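Local coordinates for protein betaine aldehyde dehydrogenase (Staphylococcus aureus subsp. aureus COL, PDB 4QTO) that probably oxidises betaine aldehyde to glycine betaine with NAD as cofactor, as a tetrameric member of the aldehyde dehydrogenase family, at residues 64-77 / 233-247. Sequence-based numbering, arbitrary orientation.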
ATOM      1  N   VAL A  64     -28.487  15.282  33.326  1.00 13.48           N
ATOM      2  CA  VAL A  64     -27.633  16.000  32.399  1.00 14.09           C
ATOM      3  C   VAL A  64     -28.418  17.013  31.553  1.00 13.91           C
ATOM      4  O   VAL A  64     -29.653  16.947  31.441  1.00 14.00           O
ATOM      5  CB  VAL A  64     -26.900  15.029  31.431  1.00 14.63           C
ATOM      6  CG1 VAL A  64     -26.048  14.044  32.222  1.00 14.82           C
ATOM      7  CG2 VAL A  64     -27.903  14.300  30.557  1.00 14.37           C
ATOM      8  N   SER A  65     -27.685  17.948  30.961  1.00 13.25           N
ATOM      9  CA  SER A  65     -28.294  18.905  30.042  1.00 13.95           C
ATOM     10  C   SER A  65     -28.913  18.197  28.848  1.00 14.02           C
ATOM     11  O   SER A  65     -28.397  17.178  28.374  1.00 13.32           O
ATOM     12  CB  SER A  65     -27.261  19.865  29.490  1.00 14.68           C
ATOM     13  OG  SER A  65     -26.725  20.662  30.525  1.00 16.38           O
ATOM     14  N   GLU A  66     -30.041  18.727  28.373  1.00 13.22           N
ATOM     15  CA  GLU A  66     -30.754  18.204  27.179  1.00 14.24           C
ATOM     16  C   GLU A  66     -30.713  19.392  26.180  1.00 14.37           C
ATOM     17  O   GLU A  66     -31.525  20.334  26.247  1.00 16.31           O
ATOM     18  CB  GLU A  66     -32.168  17.833  27.533  1.00 15.80           C
ATOM     19  CG  GLU A  66     -33.012  17.318  26.372  1.00 17.42           C
ATOM     20  CD  GLU A  66     -32.802  15.843  26.067  1.00 19.39           C
ATOM     21  OE1 GLU A  66     -31.938  15.169  26.656  1.00 15.65           O
ATOM     22  OE2 GLU A  66     -33.639  15.330  25.282  1.00 22.52           O
ATOM     23  N   GLY A  67     -29.725  19.348  25.302  1.00 14.64           N
ATOM     24  CA  GLY A  67     -29.437  20.434  24.373  1.00 15.26           C
ATOM     25  C   GLY A  67     -30.475  20.697  23.301  1.00 15.30           C
ATOM     26  O   GLY A  67     -31.315  19.841  23.008  1.00 16.59           O
ATOM     27  N   THR A  68     -30.391  21.890  22.720  1.00 14.56           N
ATOM     28  CA  THR A  68     -31.293  22.296  21.673  1.00 15.10           C
ATOM     29  C   THR A  68     -30.646  22.227  20.289  1.00 15.55           C
ATOM     30  O   THR A  68     -29.419  22.106  20.128  1.00 13.08           O
ATOM     31  CB  THR A  68     -31.762  23.741  21.871  1.00 15.89           C
ATOM     32  OG1 THR A  68     -30.660  24.644  21.684  1.00 15.43           O
ATOM     33  CG2 THR A  68     -32.342  23.928  23.248  1.00 17.08           C
ATOM     34  N   LYS A  69     -31.475  22.351  19.258  1.00 14.93           N
ATOM     35  CA  LYS A  69     -30.928  22.313  17.906  1.00 17.28           C
ATOM     36  C   LYS A  69     -30.015  23.518  17.671  1.00 16.46           C
ATOM     37  O   LYS A  69     -29.061  23.416  16.877  1.00 15.99           O
ATOM     38  CB  LYS A  69     -32.042  22.227  16.861  1.00 21.53           C
ATOM     39  CG  LYS A  69     -32.879  23.449  16.707  1.00 25.56           C
ATOM     40  CD  LYS A  69     -33.953  23.160  15.641  1.00 30.29           C
ATOM     41  CE  LYS A  69     -34.778  24.392  15.296  1.00 34.63           C
ATOM     42  NZ  LYS A  69     -35.506  24.951  16.463  1.00 39.48           N
ATOM     43  N   GLU A  70     -30.230  24.622  18.384  1.00 15.87           N
ATOM     44  CA  GLU A  70     -29.360  25.785  18.267  1.00 17.11           C
ATOM     45  C   GLU A  70     -27.999  25.496  18.892  1.00 16.05           C
ATOM     46  O   GLU A  70     -26.982  26.006  18.431  1.00 15.18           O
ATOM     47  CB  GLU A  70     -29.975  27.041  18.859  1.00 20.09           C
ATOM     48  CG  GLU A  70     -31.174  27.581  18.068  1.00 22.81           C
ATOM     49  CD  GLU A  70     -32.444  26.763  18.225  1.00 23.99           C
ATOM     50  OE1 GLU A  70     -32.658  26.124  19.286  1.00 20.42           O
ATOM     51  OE2 GLU A  70     -33.269  26.787  17.287  1.00 27.22           O
ATOM     52  N   ASP A  71     -27.986  24.726  19.988  1.00 14.43           N
ATOM     53  CA  ASP A  71     -26.698  24.319  20.604  1.00 13.66           C
ATOM     54  C   ASP A  71     -25.908  23.457  19.574  1.00 12.58           C
ATOM     55  O   ASP A  71     -24.690  23.651  19.374  1.00 13.31           O
ATOM     56  CB  ASP A  71     -26.932  23.490  21.869  1.00 13.50           C
ATOM     57  CG  ASP A  71     -27.472  24.305  23.045  1.00 16.07           C
ATOM     58  OD1 ASP A  71     -27.144  25.502  23.157  1.00 15.82           O
ATOM     59  OD2 ASP A  71     -28.196  23.707  23.887  1.00 14.85           O
ATOM     60  N   ALA A  72     -26.587  22.527  18.900  1.00 12.73           N
ATOM     61  CA  ALA A  72     -25.925  21.650  17.934  1.00 12.46           C
ATOM     62  C   ALA A  72     -25.374  22.485  16.783  1.00 12.87           C
ATOM     63  O   ALA A  72     -24.254  22.266  16.329  1.00 12.51           O
ATOM     64  CB  ALA A  72     -26.876  20.577  17.397  1.00 13.23           C
ATOM     65  N   GLU A  73     -26.161  23.457  16.317  0.50 14.03           N
ATOM     66  CA  GLU A  73     -25.712  24.344  15.248  0.50 14.73           C
ATOM     67  C   GLU A  73     -24.476  25.139  15.694  0.50 13.73           C
ATOM     68  O   GLU A  73     -23.503  25.273  14.937  0.50 13.27           O
ATOM     69  CB  GLU A  73     -26.844  25.330  14.866  0.50 17.38           C
ATOM     70  CG  GLU A  73     -28.047  24.740  14.139  0.50 20.52           C
ATOM     71  CD  GLU A  73     -29.291  25.650  14.150  0.50 24.39           C
ATOM     72  OE1 GLU A  73     -29.198  26.831  14.561  0.50 27.70           O
ATOM     73  OE2 GLU A  73     -30.378  25.183  13.758  0.50 27.28           O
ATOM     74  N   ARG A  74     -24.492  25.656  16.919  1.00 13.44           N
ATOM     75  CA  ARG A  74     -23.349  26.414  17.428  1.00 14.52           C
ATOM     76  C   ARG A  74     -22.071  25.544  17.491  1.00 12.49           C
ATOM     77  O   ARG A  74     -20.967  26.005  17.143  1.00 12.74           O
ATOM     78  CB  ARG A  74     -23.651  27.040  18.813  1.00 16.37           C
ATOM     79  CG  ARG A  74     -22.620  28.075  19.206  1.00 20.80           C
ATOM     80  CD  ARG A  74     -23.046  28.911  20.411  1.00 23.24           C
ATOM     81  NE  ARG A  74     -23.035  28.195  21.679  1.00 25.41           N
ATOM     82  CZ  ARG A  74     -21.957  27.997  22.438  1.00 23.86           C
ATOM     83  NH1 ARG A  74     -20.753  28.411  22.054  1.00 27.99           N
ATOM     84  NH2 ARG A  74     -22.094  27.357  23.578  1.00 30.09           N
ATOM     85  N   ALA A  75     -22.230  24.294  17.884  1.00 12.39           N
ATOM     86  CA  ALA A  75     -21.106  23.350  17.923  1.00 11.44           C
ATOM     87  C   ALA A  75     -20.545  23.073  16.532  1.00 10.91           C
ATOM     88  O   ALA A  75     -19.330  23.070  16.313  1.00 11.20           O
ATOM     89  CB  ALA A  75     -21.523  22.047  18.545  1.00 11.39           C
ATOM     90  N   ILE A  76     -21.439  22.878  15.564  1.00 10.15           N
ATOM     91  CA  ILE A  76     -20.985  22.631  14.185  1.00 10.81           C
ATOM     92  C   ILE A  76     -20.232  23.860  13.625  1.00 11.47           C
ATOM     93  O   ILE A  76     -19.173  23.737  12.975  1.00 11.01           O
ATOM     94  CB  ILE A  76     -22.179  22.236  13.294  1.00 11.24           C
ATOM     95  CG1 ILE A  76     -22.644  20.832  13.695  1.00 12.81           C
ATOM     96  CG2 ILE A  76     -21.795  22.287  11.816  1.00 12.21           C
ATOM     97  CD1 ILE A  76     -23.997  20.479  13.138  1.00 13.65           C
ATOM     98  N   LEU A  77     -20.761  25.049  13.881  1.00 11.53           N
ATOM     99  CA  LEU A  77     -20.100  26.259  13.408  1.00 13.31           C
ATOM    100  C   LEU A  77     -18.744  26.453  14.087  1.00 12.27           C
ATOM    101  O   LEU A  77     -17.804  26.923  13.460  1.00 12.95           O
ATOM    102  CB  LEU A  77     -20.989  27.479  13.579  1.00 13.78           C
ATOM    103  CG  LEU A  77     -22.238  27.468  12.689  1.00 16.04           C
ATOM    104  CD1 LEU A  77     -23.116  28.672  13.015  1.00 17.82           C
ATOM    105  CD2 LEU A  77     -21.894  27.446  11.221  1.00 17.58           C
ATOM    106  N   ILE A 233     -22.504  17.284  22.267  1.00  9.88           N
ATOM    107  CA  ILE A 233     -23.902  17.670  22.402  1.00 11.53           C
ATOM    108  C   ILE A 233     -24.597  16.543  23.138  1.00 12.13           C
ATOM    109  O   ILE A 233     -24.310  15.361  22.889  1.00 12.89           O
ATOM    110  CB  ILE A 233     -24.530  17.855  21.013  1.00 11.69           C
ATOM    111  CG1 ILE A 233     -23.924  19.074  20.320  1.00 12.52           C
ATOM    112  CG2 ILE A 233     -26.048  17.998  21.100  1.00 12.84           C
ATOM    113  CD1 ILE A 233     -24.146  20.395  20.991  1.00 12.98           C
ATOM    114  N   LEU A 234     -25.533  16.882  24.014  1.00 12.23           N
ATOM    115  CA  LEU A 234     -26.260  15.891  24.759  1.00 12.47           C
ATOM    116  C   LEU A 234     -27.737  16.085  24.463  1.00 14.70           C
ATOM    117  O   LEU A 234     -28.244  17.204  24.570  1.00 15.32           O
ATOM    118  CB  LEU A 234     -26.032  16.038  26.254  1.00 13.14           C
ATOM    119  CG  LEU A 234     -24.594  15.871  26.764  1.00 12.66           C
ATOM    120  CD1 LEU A 234     -24.480  16.206  28.241  1.00 14.24           C
ATOM    121  CD2 LEU A 234     -24.060  14.476  26.514  1.00 12.84           C
ATOM    122  N   GLY A 235     -28.403  15.020  24.126  1.00 16.26           N
ATOM    123  CA  GLY A 235     -29.837  15.153  23.932  1.00 20.84           C
ATOM    124  C   GLY A 235     -30.474  14.181  22.998  1.00 19.05           C
ATOM    125  O   GLY A 235     -29.823  13.342  22.437  1.00 17.83           O
ATOM    126  N   ALA A 236     -31.767  14.387  22.826  1.00 18.92           N
ATOM    127  CA  ALA A 236     -32.623  13.576  21.966  1.00 22.43           C
ATOM    128  C   ALA A 236     -32.270  13.648  20.511  1.00 26.23           C
ATOM    129  O   ALA A 236     -32.136  14.745  19.948  1.00 27.78           O
ATOM    130  CB  ALA A 236     -34.061  14.058  22.119  1.00 28.34           C
ATOM    131  N   GLY A 237     -32.168  12.474  19.877  1.00 28.63           N
ATOM    132  CA  GLY A 237     -31.912  12.422  18.455  1.00 27.78           C
ATOM    133  C   GLY A 237     -33.070  13.127  17.747  1.00 34.57           C
ATOM    134  O   GLY A 237     -32.876  13.811  16.747  1.00 38.05           O
ATOM    135  N   SER A 238     -34.279  13.005  18.296  1.00 31.75           N
ATOM    136  CA  SER A 238     -35.451  13.650  17.709  1.00 34.19           C
ATOM    137  C   SER A 238     -35.402  15.193  17.703  1.00 36.42           C
ATOM    138  O   SER A 238     -36.118  15.819  16.907  1.00 35.91           O
ATOM    139  CB  SER A 238     -36.731  13.180  18.423  1.00 39.50           C
ATOM    140  OG  SER A 238     -36.739  13.609  19.777  1.00 43.59           O
ATOM    141  N   GLU A 239     -34.567  15.778  18.574  0.50 31.75           N
ATOM    142  CA  GLU A 239     -34.410  17.225  18.684  0.50 28.94           C
ATOM    143  C   GLU A 239     -33.190  17.778  17.922  0.50 30.33           C
ATOM    144  O   GLU A 239     -33.273  18.790  17.226  0.50 35.92           O
ATOM    145  CB  GLU A 239     -34.366  17.652  20.168  0.50 27.35           C
ATOM    146  CG  GLU A 239     -34.381  19.182  20.380  0.50 29.10           C
ATOM    147  CD  GLU A 239     -34.704  19.638  21.813  0.50 30.40           C
ATOM    148  OE1 GLU A 239     -34.804  18.767  22.696  0.50 36.05           O
ATOM    149  OE2 GLU A 239     -34.890  20.866  22.066  0.50 26.52           O
ATOM    150  N   VAL A 240     -32.057  17.109  18.019  1.00 29.38           N
ATOM    151  CA  VAL A 240     -30.845  17.641  17.386  1.00 21.67           C
ATOM    152  C   VAL A 240     -30.287  16.820  16.219  1.00 16.62           C
ATOM    153  O   VAL A 240     -29.310  17.228  15.555  1.00 15.96           O
ATOM    154  CB  VAL A 240     -29.756  17.844  18.456  1.00 23.91           C
ATOM    155  CG1 VAL A 240     -30.319  18.676  19.608  1.00 26.62           C
ATOM    156  CG2 VAL A 240     -29.197  16.534  18.966  1.00 23.74           C
ATOM    157  N   GLY A 241     -30.865  15.654  15.987  1.00 17.11           N
ATOM    158  CA  GLY A 241     -30.323  14.741  14.979  1.00 17.38           C
ATOM    159  C   GLY A 241     -30.394  15.294  13.581  1.00 17.60           C
ATOM    160  O   GLY A 241     -29.447  15.107  12.785  1.00 16.38           O
ATOM    161  N   ASP A 242     -31.486  15.993  13.269  1.00 16.66           N
ATOM    162  CA  ASP A 242     -31.622  16.590  11.954  1.00 18.65           C
ATOM    163  C   ASP A 242     -30.557  17.633  11.670  1.00 16.23           C
ATOM    164  O   ASP A 242     -30.054  17.728  10.539  1.00 16.24           O
ATOM    165  CB  ASP A 242     -33.014  17.169  11.737  1.00 21.18           C
ATOM    166  CG  ASP A 242     -34.070  16.092  11.497  1.00 27.08           C
ATOM    167  OD1 ASP A 242     -33.718  14.902  11.269  1.00 24.74           O
ATOM    168  OD2 ASP A 242     -35.257  16.455  11.529  1.00 31.68           O
ATOM    169  N   VAL A 243     -30.209  18.466  12.667  1.00 14.89           N
ATOM    170  CA  VAL A 243     -29.131  19.433  12.453  1.00 15.58           C
ATOM    171  C   VAL A 243     -27.789  18.736  12.267  1.00 14.72           C
ATOM    172  O   VAL A 243     -27.010  19.095  11.387  1.00 13.63           O
ATOM    173  CB  VAL A 243     -29.043  20.447  13.643  1.00 18.79           C
ATOM    174  CG1 VAL A 243     -27.778  21.295  13.602  1.00 20.97           C
ATOM    175  CG2 VAL A 243     -30.266  21.331  13.655  1.00 21.56           C
ATOM    176  N   MET A 244     -27.529  17.708  13.061  0.50 12.25           N
ATOM    177  CA  MET A 244     -26.259  17.000  12.956  0.50 11.39           C
ATOM    178  C   MET A 244     -26.071  16.271  11.639  0.50 12.02           C
ATOM    179  O   MET A 244     -24.944  16.153  11.156  0.50 12.37           O
ATOM    180  CB  MET A 244     -26.072  16.049  14.124  0.50 10.19           C
ATOM    181  CG  MET A 244     -25.939  16.822  15.427  0.50  9.34           C
ATOM    182  SD  MET A 244     -25.598  15.744  16.834  0.50  8.19           S
ATOM    183  CE  MET A 244     -23.907  15.244  16.398  0.50  8.48           C
ATOM    184  N   SER A 245     -27.165  15.820  11.035  1.00 12.86           N
ATOM    185  CA  SER A 245     -27.044  15.109   9.760  1.00 13.33           C
ATOM    186  C   SER A 245     -27.294  15.996   8.550  1.00 15.15           C
ATOM    187  O   SER A 245     -26.876  15.646   7.442  1.00 20.20           O
ATOM    188  CB  SER A 245     -27.987  13.923   9.701  1.00 14.48           C
ATOM    189  OG  SER A 245     -29.324  14.327   9.938  1.00 14.44           O
ATOM    190  N   GLY A 246     -27.953  17.125   8.735  1.00 13.41           N
ATOM    191  CA  GLY A 246     -28.368  17.960   7.617  1.00 14.46           C
ATOM    192  C   GLY A 246     -27.734  19.319   7.454  1.00 14.87           C
ATOM    193  O   GLY A 246     -28.147  20.076   6.578  1.00 17.95           O
ATOM    194  N   HIS A 247     -26.769  19.663   8.306  1.00 13.81           N
ATOM    195  CA  HIS A 247     -26.157  20.982   8.247  1.00 13.21           C
ATOM    196  C   HIS A 247     -25.169  21.086   7.086  1.00 12.67           C
ATOM    197  O   HIS A 247     -24.387  20.141   6.808  1.00 12.29           O
ATOM    198  CB  HIS A 247     -25.455  21.305   9.561  1.00 14.04           C
ATOM    199  CG  HIS A 247     -25.231  22.760   9.769  1.00 14.91           C
ATOM    200  ND1 HIS A 247     -24.205  23.438   9.157  1.00 13.91           N
ATOM    201  CD2 HIS A 247     -25.936  23.683  10.458  1.00 15.99           C
ATOM    202  CE1 HIS A 247     -24.267  24.712   9.488  1.00 17.59           C
ATOM    203  NE2 HIS A 247     -25.307  24.886  10.288  1.00 17.02           N
TER
HETATM  204  O   HOH W   1     -34.120  20.554  24.914  1.00 19.81           O
HETATM  205  O   HOH W   2     -35.926  16.508  24.475  0.50 19.95           O
HETATM  206  O   HOH W   3     -32.506  17.443  23.059  0.50 19.53           O
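V243 fits as a knob into the hole formed by K69, A72, E73 and I76, and around it helices 69-77 and 237-246 run side by side at -28°, their axes 8.5 Å apart. Its two methyls divide the work: CG1, set anti to the backbone N (chi1 169°), lies 3.5 Å from E73 CG, while CG2 turns to K69 CB. A72 suits the middle of the interface because its lone methyl lets the backbones come close; CB rests against V240, V243 and M244, and I233 CD1 reaches past it to A75 CB. At the far end the H247 ring takes I76 CG2 over one face in a CH-pi contact, 4.1 Å from its centroid, and L77 CD2 lies 4.0 Å from H247 CE1.

Polar contacts gather where both helices begin. G67 N donates to L234 O at 2.7 Å, nearly in line with the carbonyl; G67, having no side chain, lets the two backbones close on each other at this bond. G235 has a backbone shape, with positive phi, that suits glycine. E66, bent at chi2 (82°), brings OE2 within 3.2 Å of A236 N, a weak bond at the N-cap position, while its OE1 pairs with R50. E239 OE1 stands 4.5 Å from E66 OE2, and a water donating to both probably eases the repulsion. T68 and D71 close a capping box: T68 OG1 accepts from D71 N, and T68 N donates to D71 OD2, an oxygen that also accepts from A45 N and Q35 NE2.

This pairing lays helix 69-85 beside the parallel strands of what is, as in the family, probably the Rossmann-type NAD-binding domain. A75 and I233 meet V202 of strand 200-204, V64 and L234 pack on I214 of helix 211-223, and strand 35-37 borders D71 and I233.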